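Local coordinates for export chaperone SatS (Mycobacterium tuberculosis H37Rv, PDB 6DNM), which acts as a chaperone for the SecA2 protein export pathway, probably handling proteins on their way to export, at residues V91-D95 / D96-V100; V124-L127 / R128-D132; R57-A60 / R61-D65. All blocks are in the same frame, centred on the assembly; numbering follows the deposited sequence.

Interaction 1. Residues V91-D95 / D96-V100; sequences VAVTD and DNVYV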
ATOM      1  N   VAL A  91      10.304  13.926  -3.446  1.00 20.80           N
ATOM      2  CA  VAL A  91       9.607  12.680  -3.164  1.00 21.08           C
ATOM      3  C   VAL A  91      10.423  11.543  -3.757  1.00 22.16           C
ATOM      4  O   VAL A  91      10.775  11.562  -4.942  1.00 25.79           O
ATOM      5  CB  VAL A  91       8.179  12.709  -3.721  1.00 22.10           C
ATOM      6  CG1 VAL A  91       7.451  11.422  -3.368  1.00 22.68           C
ATOM      7  CG2 VAL A  91       7.438  13.911  -3.171  1.00 22.93           C
ATOM      8  N   ALA A  92      10.760  10.571  -2.921  1.00 20.09           N
ATOM      9  CA  ALA A  92      11.560   9.429  -3.329  1.00 20.17           C
ATOM     10  C   ALA A  92      10.996   8.208  -2.629  1.00 17.91           C
ATOM     11  O   ALA A  92      10.764   8.242  -1.418  1.00 19.45           O
ATOM     12  CB  ALA A  92      13.023   9.630  -2.919  1.00 22.62           C
ATOM     13  N   VAL A  93      10.761   7.145  -3.392  1.00 15.68           N
ATOM     14  CA  VAL A  93      10.232   5.890  -2.872  1.00 14.85           C
ATOM     15  C   VAL A  93      11.368   4.873  -2.864  1.00 14.97           C
ATOM     16  O   VAL A  93      11.984   4.615  -3.903  1.00 16.91           O
ATOM     17  CB  VAL A  93       9.053   5.389  -3.724  1.00 13.44           C
ATOM     18  CG1 VAL A  93       8.517   4.078  -3.180  1.00 14.52           C
ATOM     19  CG2 VAL A  93       7.953   6.443  -3.798  1.00 14.37           C
ATOM     20  N   THR A  94      11.647   4.298  -1.699  1.00 14.03           N
ATOM     21  CA  THR A  94      12.652   3.244  -1.638  1.00 14.50           C
ATOM     22  C   THR A  94      12.073   1.926  -2.150  1.00 14.34           C
ATOM     23  O   THR A  94      10.855   1.741  -2.232  1.00 14.10           O
ATOM     24  CB  THR A  94      13.188   3.077  -0.216  1.00 17.88           C
ATOM     25  OG1 THR A  94      12.103   2.759   0.659  1.00 18.83           O
ATOM     26  CG2 THR A  94      13.856   4.368   0.263  1.00 19.52           C
ATOM     27  N   ASP A  95      12.973   1.002  -2.497  1.00 15.54           N
ATOM     28  CA  ASP A  95      12.559  -0.214  -3.196  1.00 16.75           C
ATOM     29  C   ASP A  95      11.623  -1.069  -2.350  1.00 16.34           C
ATOM     30  O   ASP A  95      10.761  -1.771  -2.895  1.00 16.79           O
ATOM     31  CB  ASP A  95      13.776  -1.040  -3.613  1.00 17.82           C
ATOM     32  CG  ASP A  95      14.554  -0.416  -4.772  1.00 19.63           C
ATOM     33  OD1 ASP A  95      14.123   0.624  -5.319  1.00 21.23           O
ATOM     34  OD2 ASP A  95      15.604  -0.982  -5.145  1.00 22.32           O
ATOM     35  N   ASP A  96      11.771  -1.017  -1.025  1.00 15.13           N
ATOM     36  CA  ASP A  96      10.920  -1.771  -0.109  1.00 14.88           C
ATOM     37  C   ASP A  96       9.537  -1.158   0.063  1.00 14.52           C
ATOM     38  O   ASP A  96       8.689  -1.756   0.735  1.00 16.01           O
ATOM     39  CB  ASP A  96      11.600  -1.928   1.256  1.00 16.82           C
ATOM     40  CG  ASP A  96      11.925  -0.598   1.894  1.00 18.22           C
ATOM     41  OD1 ASP A  96      11.602  -0.410   3.083  1.00 20.77           O
ATOM     42  OD2 ASP A  96      12.491   0.268   1.196  1.00 19.64           O
ATOM     43  N   ASN A  97       9.295   0.010  -0.528  1.00 13.40           N
ATOM     44  CA  ASN A  97       7.995   0.668  -0.475  1.00 12.14           C
ATOM     45  C   ASN A  97       7.315   0.688  -1.836  1.00 11.84           C
ATOM     46  O   ASN A  97       6.455   1.543  -2.098  1.00 12.23           O
ATOM     47  CB  ASN A  97       8.137   2.069   0.118  1.00 13.31           C
ATOM     48  CG  ASN A  97       8.390   2.024   1.592  1.00 14.69           C
ATOM     49  OD1 ASN A  97       7.806   1.207   2.289  1.00 16.87           O
ATOM     50  ND2 ASN A  97       9.283   2.876   2.077  1.00 15.34           N
ATOM     51  N   VAL A  98       7.685  -0.256  -2.696  1.00 12.83           N
ATOM     52  CA  VAL A  98       7.075  -0.452  -4.006  1.00 13.25           C
ATOM     53  C   VAL A  98       6.121  -1.637  -3.898  1.00 13.68           C
ATOM     54  O   VAL A  98       6.540  -2.759  -3.596  1.00 14.57           O
ATOM     55  CB  VAL A  98       8.157  -0.686  -5.073  1.00 13.62           C
ATOM     56  CG1 VAL A  98       7.545  -1.151  -6.377  1.00 15.13           C
ATOM     57  CG2 VAL A  98       8.962   0.590  -5.283  1.00 14.53           C
ATOM     58  N   TYR A  99       4.837  -1.395  -4.138  1.00 12.65           N
ATOM     59  CA  TYR A  99       3.799  -2.400  -3.970  1.00 12.65           C
ATOM     60  C   TYR A  99       3.083  -2.611  -5.292  1.00 12.06           C
ATOM     61  O   TYR A  99       2.556  -1.663  -5.871  1.00 15.78           O
ATOM     62  CB  TYR A  99       2.799  -1.919  -2.926  1.00 12.46           C
ATOM     63  CG  TYR A  99       3.396  -1.732  -1.557  1.00 12.57           C
ATOM     64  CD1 TYR A  99       3.730  -2.826  -0.771  1.00 13.22           C
ATOM     65  CD2 TYR A  99       3.645  -0.459  -1.048  1.00 14.71           C
ATOM     66  CE1 TYR A  99       4.274  -2.666   0.495  1.00 14.65           C
ATOM     67  CE2 TYR A  99       4.190  -0.288   0.221  1.00 16.16           C
ATOM     68  CZ  TYR A  99       4.500  -1.401   0.987  1.00 16.34           C
ATOM     69  OH  TYR A  99       5.039  -1.245   2.247  1.00 19.15           O
ATOM     70  N   VAL A 100       3.043  -3.849  -5.768  1.00 12.66           N
ATOM     71  CA  VAL A 100       2.540  -4.147  -7.107  1.00 12.27           C
ATOM     72  C   VAL A 100       1.389  -5.131  -6.980  1.00 12.42           C
ATOM     73  O   VAL A 100       1.595  -6.298  -6.617  1.00 12.61           O
ATOM     74  CB  VAL A 100       3.642  -4.711  -8.025  1.00 13.28           C
ATOM     75  CG1 VAL A 100       3.099  -4.966  -9.433  1.00 14.66           C
ATOM     76  CG2 VAL A 100       4.821  -3.765  -8.067  1.00 15.16           C
TER
HETATM   77  O   HOH W   1       9.933   5.138   0.545  1.00 15.47           O
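Thr94 and Asp96 lie side by side and point the same way across a tight turn, with Asn97 drawn up alongside the threonine as well. OG1 of Thr94 sits between its own backbone N and carbonyl carbon (chi1 59°), and from there the hydroxyl donates a short hydrogen bond to Asp96, OG1 to OD2 2.6 Å. It reaches the carboxylate on the syn side, 32° out of its plane. A small, branched, hydroxyl-bearing residue suits this place, since its donor stays close to the main chain. Asn97 brings its amide up beside the same hydroxyl, and a water joins the two residues: it accepts from Thr94 N at 2.9 Å and from Asn97 ND2 at 2.8 Å.

The backbone beneath these groups makes a type I beta turn, closed by Asn97 N bonding to Thr94 O at 2.9 Å. A second, weak bond from Val98 N to Asp95 O (3.4 Å) continues the winding, giving a brief 3-10 turn. Asp95 and Asp96, polar and exposed, suit its solvent-facing corner.

The apolar part of the contact belongs to the valines. Val93 holds CG1 anti to its backbone N (chi1 180°), which sets that methyl against Asn97 O at 3.4 Å and within 4.1 Å of Val98 CG2. The beta-branched pair thus packs where the chain comes back past itself.

The turn leads into strand 98-100, an outer strand of the mixed four-stranded sheet, which runs parallel to strand 19-24. Asn97 and Tyr99 make backbone hydrogen bonds with Gln22, Tyr99 bonds also with Met24, Val93 rests on Pro20, and the Tyr99 ring packs against helix 117-134.

Interaction 2. Residues V124-L127 / R128-D132; sequences VELL and RDIGD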
ATOM      1  N   VAL A 124       0.766  -8.271   0.225  1.00 12.47           N
ATOM      2  CA  VAL A 124       0.038  -8.579   1.451  1.00 14.22           C
ATOM      3  C   VAL A 124       0.381  -7.581   2.548  1.00 13.47           C
ATOM      4  O   VAL A 124      -0.489  -7.181   3.324  1.00 14.05           O
ATOM      5  CB  VAL A 124       0.300 -10.037   1.869  1.00 15.17           C
ATOM      6  CG1 VAL A 124      -0.218 -10.307   3.276  1.00 16.90           C
ATOM      7  CG2 VAL A 124      -0.364 -10.973   0.875  1.00 16.68           C
ATOM      8  N   GLU A 125       1.643  -7.150   2.618  1.00 13.19           N
ATOM      9  CA  GLU A 125       2.020  -6.098   3.556  1.00 13.74           C
ATOM     10  C   GLU A 125       1.169  -4.846   3.349  1.00 14.12           C
ATOM     11  O   GLU A 125       0.595  -4.308   4.302  1.00 15.57           O
ATOM     12  CB  GLU A 125       3.508  -5.794   3.393  1.00 16.00           C
ATOM     13  CG  GLU A 125       4.012  -4.642   4.220  1.00 16.55           C
ATOM     14  CD  GLU A 125       5.496  -4.421   4.018  1.00 17.99           C
ATOM     15  OE1 GLU A 125       6.289  -5.329   4.355  1.00 19.78           O
ATOM     16  OE2 GLU A 125       5.869  -3.341   3.521  1.00 19.72           O
ATOM     17  N   LEU A 126       1.031  -4.395   2.100  1.00 13.47           N
ATOM     18  CA  LEU A 126       0.197  -3.221   1.833  1.00 14.09           C
ATOM     19  C   LEU A 126      -1.265  -3.495   2.159  1.00 14.12           C
ATOM     20  O   LEU A 126      -1.938  -2.658   2.768  1.00 14.25           O
ATOM     21  CB  LEU A 126       0.320  -2.811   0.366  1.00 15.31           C
ATOM     22  CG  LEU A 126      -0.633  -1.687  -0.055  1.00 15.06           C
ATOM     23  CD1 LEU A 126      -0.260  -0.348   0.586  1.00 16.89           C
ATOM     24  CD2 LEU A 126      -0.667  -1.580  -1.569  1.00 17.46           C
ATOM     25  N   LEU A 127      -1.774  -4.657   1.746  1.00 14.25           N
ATOM     26  CA  LEU A 127      -3.182  -4.979   1.969  1.00 15.28           C
ATOM     27  C   LEU A 127      -3.531  -4.948   3.450  1.00 15.13           C
ATOM     28  O   LEU A 127      -4.562  -4.391   3.844  1.00 15.29           O
ATOM     29  CB  LEU A 127      -3.485  -6.361   1.403  1.00 17.77           C
ATOM     30  CG  LEU A 127      -3.453  -6.505  -0.107  1.00 22.18           C
ATOM     31  CD1 LEU A 127      -3.714  -7.941  -0.505  1.00 23.28           C
ATOM     32  CD2 LEU A 127      -4.487  -5.612  -0.672  1.00 23.87           C
ATOM     33  N   ARG A 128      -2.692  -5.560   4.289  1.00 14.64           N
ATOM     34  CA  ARG A 128      -2.955  -5.549   5.725  1.00 15.59           C
ATOM     35  C   ARG A 128      -2.941  -4.129   6.266  1.00 15.97           C
ATOM     36  O   ARG A 128      -3.777  -3.768   7.104  1.00 16.67           O
ATOM     37  CB  ARG A 128      -1.925  -6.408   6.458  1.00 17.55           C
ATOM     38  CG  ARG A 128      -1.918  -7.857   6.042  1.00 21.95           C
ATOM     39  CD  ARG A 128      -2.577  -8.704   7.071  1.00 24.55           C
ATOM     40  NE  ARG A 128      -2.362 -10.123   6.816  1.00 24.36           N
ATOM     41  CZ  ARG A 128      -3.236 -11.066   7.138  1.00 25.04           C
ATOM     42  NH1 ARG A 128      -4.386 -10.728   7.717  1.00 25.12           N
ATOM     43  NH2 ARG A 128      -2.962 -12.336   6.884  1.00 25.16           N
ATOM     44  N   ASP A 129      -2.003  -3.301   5.791  1.00 14.49           N
ATOM     45  CA  ASP A 129      -1.960  -1.908   6.230  1.00 15.53           C
ATOM     46  C   ASP A 129      -3.219  -1.161   5.806  1.00 15.26           C
ATOM     47  O   ASP A 129      -3.765  -0.370   6.581  1.00 15.59           O
ATOM     48  CB  ASP A 129      -0.731  -1.214   5.647  1.00 15.35           C
ATOM     49  CG  ASP A 129       0.549  -1.525   6.402  1.00 17.48           C
ATOM     50  OD1 ASP A 129       0.494  -2.158   7.472  1.00 18.84           O
ATOM     51  OD2 ASP A 129       1.621  -1.114   5.913  1.00 17.89           O
ATOM     52  N   ILE A 130      -3.691  -1.388   4.577  1.00 14.19           N
ATOM     53  CA  ILE A 130      -4.909  -0.718   4.120  1.00 15.53           C
ATOM     54  C   ILE A 130      -6.105  -1.181   4.936  1.00 16.39           C
ATOM     55  O   ILE A 130      -6.952  -0.375   5.337  1.00 17.46           O
ATOM     56  CB  ILE A 130      -5.134  -0.959   2.616  1.00 16.42           C
ATOM     57  CG1 ILE A 130      -4.046  -0.277   1.790  1.00 16.46           C
ATOM     58  CG2 ILE A 130      -6.523  -0.474   2.190  1.00 16.52           C
ATOM     59  CD1 ILE A 130      -4.252  -0.463   0.292  1.00 17.48           C
ATOM     60  N   GLY A 131      -6.206  -2.488   5.185  1.00 16.23           N
ATOM     61  CA  GLY A 131      -7.297  -2.982   6.005  1.00 18.08           C
ATOM     62  C   GLY A 131      -7.283  -2.392   7.401  1.00 18.86           C
ATOM     63  O   GLY A 131      -8.326  -1.996   7.930  1.00 20.24           O
ATOM     64  N   ASP A 132      -6.097  -2.301   8.008  1.00 17.17           N
ATOM     65  CA  ASP A 132      -6.003  -1.739   9.349  1.00 18.95           C
ATOM     66  C   ASP A 132      -6.378  -0.261   9.347  1.00 19.02           C
ATOM     67  O   ASP A 132      -7.144   0.197  10.204  1.00 20.19           O
ATOM     68  CB  ASP A 132      -4.584  -1.922   9.893  1.00 20.17           C
ATOM     69  CG  ASP A 132      -4.240  -3.379  10.183  1.00 22.34           C
ATOM     70  OD1 ASP A 132      -5.117  -4.263  10.052  1.00 24.11           O
ATOM     71  OD2 ASP A 132      -3.074  -3.642  10.542  1.00 24.77           O
TER
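This is a one-turn, i to i+4 contact within the long helix 117-134, near the centre of the folded domain, where Val124 meets Arg128 and Leu126 meets Ile130. Four successive i to i+4 backbone bonds carry the helix through it, from the short Ile130 N to Leu126 O (2.8 Å) to the longer Asp129 N to Glu125 O (3.2 Å).

On the buried side, Leu126 and Ile130 lie at a slant across each other. CG of Leu126 approaches Ile130 CD1 at 3.8 Å, and CD1 of the leucine lies against the isoleucine's CG1 and CD1. The leucine extends CG anti to its backbone N (chi1 174°), which carries its branch forward along the helix to the following turn. Two branched aliphatic residues suit this place because they fill it without any polar group to satisfy.

Val124 and Arg128 instead run alongside each other. CG of Arg128 lies 4.1 Å from Val124 CG1; the bend at the second torsion (chi2 -104°) then keeps NE beside that same methyl. The arginine's aliphatic stem thus shares the valine's flank, while the charged end reaches Asp140 in a salt bridge through NH1. OD2 of Asp129, which is buried, is hydrogen-bonded to Tyr36 OH.

Neighbouring elements enclose the helix on several flanks. Leu127 packs on Trp176, Leu179 and Val183 of helix 170-185, with Ile130 also touching Val183, whereas Asp129 and Ile130 meet Phe43 of strand 40-43 and Val124 and Arg128 lean on Leu143.

Interaction 3. Residues R57-A60 / R61-D65; sequences RALA and RYLAD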
ATOM      1  N   ARG A  57       5.008  14.883  -8.665  1.00 18.56           N
ATOM      2  CA  ARG A  57       4.740  16.319  -8.718  1.00 18.66           C
ATOM      3  C   ARG A  57       3.357  16.641  -8.164  1.00 17.31           C
ATOM      4  O   ARG A  57       3.186  17.621  -7.429  1.00 17.93           O
ATOM      5  CB  ARG A  57       4.877  16.840 -10.151  1.00 21.36           C
ATOM      6  CG  ARG A  57       4.666  18.348 -10.286  1.00 24.17           C
ATOM      7  CD  ARG A  57       5.156  18.890 -11.631  1.00 27.28           C
ATOM      8  NE  ARG A  57       4.117  18.846 -12.661  1.00 28.58           N
ATOM      9  CZ  ARG A  57       4.275  19.305 -13.899  1.00 28.80           C
ATOM     10  NH1 ARG A  57       5.431  19.850 -14.263  1.00 28.13           N
ATOM     11  NH2 ARG A  57       3.279  19.229 -14.775  1.00 28.12           N
ATOM     12  N   ALA A  58       2.356  15.828  -8.510  1.00 16.79           N
ATOM     13  CA  ALA A  58       1.012  16.064  -8.004  1.00 16.00           C
ATOM     14  C   ALA A  58       0.978  15.939  -6.487  1.00 14.92           C
ATOM     15  O   ALA A  58       0.341  16.747  -5.805  1.00 15.41           O
ATOM     16  CB  ALA A  58       0.032  15.093  -8.666  1.00 16.96           C
ATOM     17  N   LEU A  59       1.659  14.922  -5.944  1.00 13.78           N
ATOM     18  CA  LEU A  59       1.752  14.762  -4.497  1.00 13.47           C
ATOM     19  C   LEU A  59       2.430  15.969  -3.853  1.00 13.47           C
ATOM     20  O   LEU A  59       1.945  16.507  -2.851  1.00 14.17           O
ATOM     21  CB  LEU A  59       2.505  13.464  -4.190  1.00 13.36           C
ATOM     22  CG  LEU A  59       2.849  13.155  -2.725  1.00 13.11           C
ATOM     23  CD1 LEU A  59       1.626  13.260  -1.812  1.00 14.15           C
ATOM     24  CD2 LEU A  59       3.524  11.781  -2.597  1.00 14.43           C
ATOM     25  N   ALA A  60       3.542  16.427  -4.430  1.00 14.49           N
ATOM     26  CA  ALA A  60       4.239  17.586  -3.880  1.00 15.19           C
ATOM     27  C   ALA A  60       3.363  18.835  -3.911  1.00 16.05           C
ATOM     28  O   ALA A  60       3.393  19.643  -2.973  1.00 17.31           O
ATOM     29  CB  ALA A  60       5.547  17.815  -4.636  1.00 16.50           C
ATOM     30  N   ARG A  61       2.574  19.014  -4.980  1.00 15.70           N
ATOM     31  CA  ARG A  61       1.668  20.162  -5.050  1.00 15.16           C
ATOM     32  C   ARG A  61       0.634  20.109  -3.937  1.00 14.76           C
ATOM     33  O   ARG A  61       0.329  21.129  -3.308  1.00 17.25           O
ATOM     34  CB  ARG A  61       0.941  20.175  -6.392  1.00 17.42           C
ATOM     35  CG  ARG A  61       1.773  20.637  -7.544  1.00 20.71           C
ATOM     36  CD  ARG A  61       1.963  22.110  -7.499  1.00 22.70           C
ATOM     37  NE  ARG A  61       2.745  22.546  -8.645  1.00 22.86           N
ATOM     38  CZ  ARG A  61       3.685  23.477  -8.580  1.00 23.45           C
ATOM     39  NH1 ARG A  61       3.956  24.056  -7.419  1.00 24.92           N
ATOM     40  NH2 ARG A  61       4.352  23.817  -9.669  1.00 21.92           N
ATOM     41  N   TYR A  62       0.070  18.925  -3.700  1.00 13.96           N
ATOM     42  CA  TYR A  62      -0.901  18.759  -2.630  1.00 14.27           C
ATOM     43  C   TYR A  62      -0.281  19.084  -1.277  1.00 14.29           C
ATOM     44  O   TYR A  62      -0.893  19.778  -0.453  1.00 14.93           O
ATOM     45  CB  TYR A  62      -1.419  17.321  -2.659  1.00 14.47           C
ATOM     46  CG  TYR A  62      -2.416  16.990  -1.575  1.00 15.02           C
ATOM     47  CD1 TYR A  62      -3.777  17.179  -1.776  1.00 16.44           C
ATOM     48  CD2 TYR A  62      -1.997  16.467  -0.352  1.00 16.40           C
ATOM     49  CE1 TYR A  62      -4.695  16.868  -0.786  1.00 18.26           C
ATOM     50  CE2 TYR A  62      -2.904  16.162   0.647  1.00 18.05           C
ATOM     51  CZ  TYR A  62      -4.255  16.360   0.426  1.00 18.55           C
ATOM     52  OH  TYR A  62      -5.161  16.052   1.422  1.00 21.69           O
ATOM     53  N   LEU A  63       0.947  18.613  -1.041  1.00 14.28           N
ATOM     54  CA  LEU A  63       1.604  18.804   0.246  1.00 14.59           C
ATOM     55  C   LEU A  63       2.000  20.254   0.499  1.00 15.01           C
ATOM     56  O   LEU A  63       2.283  20.609   1.646  1.00 16.21           O
ATOM     57  CB  LEU A  63       2.826  17.886   0.354  1.00 15.04           C
ATOM     58  CG  LEU A  63       2.525  16.388   0.356  1.00 14.28           C
ATOM     59  CD1 LEU A  63       3.800  15.583   0.115  1.00 14.76           C
ATOM     60  CD2 LEU A  63       1.859  15.997   1.670  1.00 15.41           C
ATOM     61  N   ALA A  64       2.019  21.094  -0.538  1.00 15.53           N
ATOM     62  CA  ALA A  64       2.273  22.521  -0.356  1.00 17.30           C
ATOM     63  C   ALA A  64       1.073  23.259   0.213  1.00 19.65           C
ATOM     64  O   ALA A  64       1.234  24.378   0.712  1.00 20.38           O
ATOM     65  CB  ALA A  64       2.652  23.169  -1.687  1.00 16.68           C
ATOM     66  N   ASP A  65      -0.116  22.674   0.133  1.00 21.60           N
ATOM     67  CA  ASP A  65      -1.328  23.343   0.576  1.00 26.67           C
ATOM     68  C   ASP A  65      -1.646  22.960   2.013  1.00 28.94           C
ATOM     69  O   ASP A  65      -1.276  21.883   2.487  1.00 28.16           O
ATOM     70  CB  ASP A  65      -2.507  22.956  -0.318  1.00 29.34           C
ATOM     71  CG  ASP A  65      -2.453  23.620  -1.671  1.00 31.23           C
ATOM     72  OD1 ASP A  65      -1.855  24.710  -1.760  1.00 31.10           O
ATOM     73  OD2 ASP A  65      -3.006  23.063  -2.642  1.00 33.47           O
TER
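Leu59 and Leu63, one turn apart on helix 56-63, form the tight part of this contact. Their side chains lie aslant over one another, CD1 of Leu59 touching CD1 of Leu63 at 3.7 Å. Different first torsions bring the two branches together: Leu59 turns CG anti to its backbone N (chi1 174°) and leans toward the next turn, whereas Leu63 places CG beside its own N (chi1 -65°), with that CG 3.3 Å from Leu59 O. Leucine suits both positions, for both are buried among apolar and aromatic neighbours, where a branched aliphatic side chain needs no polar partner.

The solvent side is looser. Arg57 and Arg61 are exposed and occupy equivalent places one turn apart, but their NE atoms remain 5.6 Å away from each other. The stem of Arg61 packs on the backbone, CG 3.3 Å from Arg57 O; the same oxygen also accepts from Arg61 N (2.9 Å). Long, charged chains suit a surface where their ends can meet water.

The backbone bonds are not equally good: Leu63 N reaches Leu59 O at 3.0 Å, whereas that from Ala64 N to Ala60 O is weak, and Ala64 N also bonds to Arg61 O.

Around the helix, Leu63 packs on Tyr77 and Ile80 of helix 77-86, the small Ala64 fits against Ala84 and Thr85 there, Leu59 rests on Leu44 and Phe53, and the Tyr62 ring stacks with His67.

Along the chain the order is interaction 3, interaction 1, interaction 2. Interaction 1 lies between the others and touches both: its centre is about 15 Å from that of interaction 2 and about 18 Å from that of interaction 3. At one end Val91 CG1 packs on Leu59 CD2 (4.0 Å), joining the loop to helix 56-63; at the other, Tyr99 OH probably hydrogen-bonds Glu125 OE2 (2.6 Å), fastening strand 98-100 to helix 117-134. Interactions 2 and 3 do not touch, their nearest atoms being about 13 Å apart. Segment 91-100 of the SatS C-terminal domain therefore links a peripheral helix to a central one through one of the sheet's two outer strands, 98-100.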